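PDB 1JDL: cytochrome c2 iso-2 from Rhodospirillum centenum, which carries electrons on a covalently bound heme c, serving as donor to the oxidized bacteriochlorophyll in bacterial photophosphorylation. Local coordinates for residues 33-37 against 115-119. Numbering follows the deposited sequence.
Sequences LTGVI and LKQFS
Ser119 sets its hydroxyl against the far half of the type II turn Leu33–Val36, and OG accepts a hydrogen bond of 3.2 Å from Ile37 N, just past the turn. With OG anti to its own carbonyl carbon (chi1 -68°), the hydroxyl faces the turn, and it lies only 2.9 Å from Gly35 CA, a tight approach over the glycine backbone. Ser119 CB also presses on Ile37 CB at 3.5 Å, closer than usual for two carbons. From there the Ile37 chain runs on across Leu115 and Lys116, CD1 coming within 4.1 Å of Lys116 CG at a slant. Gly35 N donates to Phe118 O at 3.0 Å; the bond is bent (131° at the hydrogen), and the donor sits above the carbonyl plane. Thr34 CG2 packs against that same oxygen, while Thr34 OG1 turns elsewhere, to Gly22 O. Phe118 carries its ring away from the turn, edge-to-face with Tyr114. One water bridges the two segments, donating to Leu33 O and to Leu115 O (2.7 Å) and hydrogen-bonding Ser119 OG. Deeper in, Leu33 CB touches Leu115 CD2; Leu33 also lines the heme pocket beside the axial ligand His19. Direct and water-mediated bonds thus hold the N-H groups of Gly35 and Ile37 and the carbonyls of Leu33, Leu115 and Phe118, joining the C-terminal tail to a heme-lining loop.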
loop_
_atom_site.group_PDB
_atom_site.type_symbol
_atom_site.label_atom_id
_atom_site.label_comp_id
_atom_site.label_asym_id
_atom_site.label_seq_id
_atom_site.Cartn_x
_atom_site.Cartn_y
_atom_site.Cartn_z
ATOM N N LEU A 33 1.664 -3.915 7.802
ATOM C CA LEU A 33 0.717 -2.859 7.479
ATOM C C LEU A 33 0.067 -2.197 8.682
ATOM O O LEU A 33 -0.867 -1.405 8.540
ATOM C CB LEU A 33 -0.345 -3.387 6.509
ATOM C CG LEU A 33 0.225 -3.780 5.139
ATOM C CD1 LEU A 33 -0.888 -4.360 4.274
ATOM C CD2 LEU A 33 0.842 -2.559 4.467
ATOM N N THR A 34 0.557 -2.514 9.875
ATOM C CA THR A 34 0.021 -1.875 11.067
ATOM C C THR A 34 0.473 -0.414 11.007
ATOM O O THR A 34 1.655 -0.133 10.796
ATOM C CB THR A 34 0.572 -2.524 12.344
ATOM O OG1 THR A 34 0.256 -3.920 12.340
ATOM C CG2 THR A 34 -0.050 -1.884 13.577
ATOM N N GLY A 35 -0.473 0.508 11.160
ATOM C CA GLY A 35 -0.148 1.926 11.127
ATOM C C GLY A 35 0.203 2.471 9.752
ATOM O O GLY A 35 0.851 3.516 9.637
ATOM N N VAL A 36 -0.229 1.778 8.704
ATOM C CA VAL A 36 0.072 2.219 7.345
ATOM C C VAL A 36 -0.742 3.448 6.921
ATOM O O VAL A 36 -0.312 4.217 6.064
ATOM C CB VAL A 36 -0.144 1.062 6.328
ATOM C CG1 VAL A 36 -1.629 0.708 6.234
ATOM C CG2 VAL A 36 0.418 1.450 4.964
ATOM N N ILE A 37 -1.909 3.651 7.525
ATOM C CA ILE A 37 -2.732 4.803 7.158
ATOM C C ILE A 37 -2.021 6.129 7.430
ATOM O O ILE A 37 -1.593 6.412 8.557
ATOM C CB ILE A 37 -4.080 4.796 7.905
ATOM C CG1 ILE A 37 -4.789 3.457 7.692
ATOM C CG2 ILE A 37 -4.952 5.947 7.410
ATOM C CD1 ILE A 37 -5.167 3.166 6.252
ATOM N N LEU A 115 -8.043 -1.962 7.405
ATOM C CA LEU A 115 -6.720 -1.425 7.702
ATOM C C LEU A 115 -6.785 -0.193 8.595
ATOM O O LEU A 115 -5.870 0.055 9.374
ATOM C CB LEU A 115 -5.985 -1.069 6.407
ATOM C CG LEU A 115 -5.550 -2.254 5.543
ATOM C CD1 LEU A 115 -4.978 -1.752 4.222
ATOM C CD2 LEU A 115 -4.524 -3.081 6.299
ATOM N N LYS A 116 -7.861 0.577 8.472
ATOM C CA LYS A 116 -8.023 1.790 9.271
ATOM C C LYS A 116 -8.140 1.480 10.757
ATOM O O LYS A 116 -7.883 2.341 11.598
ATOM C CB LYS A 116 -9.258 2.570 8.818
ATOM C CG LYS A 116 -9.136 3.193 7.438
ATOM C CD LYS A 116 -10.360 4.038 7.093
ATOM C CE LYS A 116 -10.366 5.369 7.835
ATOM N NZ LYS A 116 -10.407 5.217 9.316
ATOM N N GLN A 117 -8.531 0.249 11.074
ATOM C CA GLN A 117 -8.679 -0.175 12.465
ATOM C C GLN A 117 -7.343 -0.325 13.176
ATOM O O GLN A 117 -7.289 -0.379 14.407
ATOM C CB GLN A 117 -9.417 -1.512 12.534
ATOM C CG GLN A 117 -10.851 -1.472 12.051
ATOM C CD GLN A 117 -11.538 -2.811 12.216
ATOM O OE1 GLN A 117 -11.100 -3.818 11.657
ATOM N NE2 GLN A 117 -12.618 -2.833 12.989
ATOM N N PHE A 118 -6.265 -0.393 12.398
ATOM C CA PHE A 118 -4.929 -0.574 12.952
ATOM C C PHE A 118 -4.042 0.665 12.873
ATOM O O PHE A 118 -2.820 0.568 13.002
ATOM C CB PHE A 118 -4.243 -1.743 12.243
ATOM C CG PHE A 118 -4.924 -3.063 12.457
ATOM C CD1 PHE A 118 -4.580 -3.871 13.536
ATOM C CD2 PHE A 118 -5.914 -3.499 11.579
ATOM C CE1 PHE A 118 -5.210 -5.099 13.738
ATOM C CE2 PHE A 118 -6.550 -4.722 11.772
ATOM C CZ PHE A 118 -6.198 -5.526 12.853
ATOM N N SER A 119 -4.659 1.822 12.658
ATOM C CA SER A 119 -3.933 3.084 12.573
ATOM C C SER A 119 -4.697 4.163 13.332
ATOM O O SER A 119 -5.925 4.127 13.403
ATOM C CB SER A 119 -3.767 3.523 11.110
ATOM O OG SER A 119 -2.892 2.663 10.405
HETATM O O HOH W 1 -3.170 0.158 9.513
#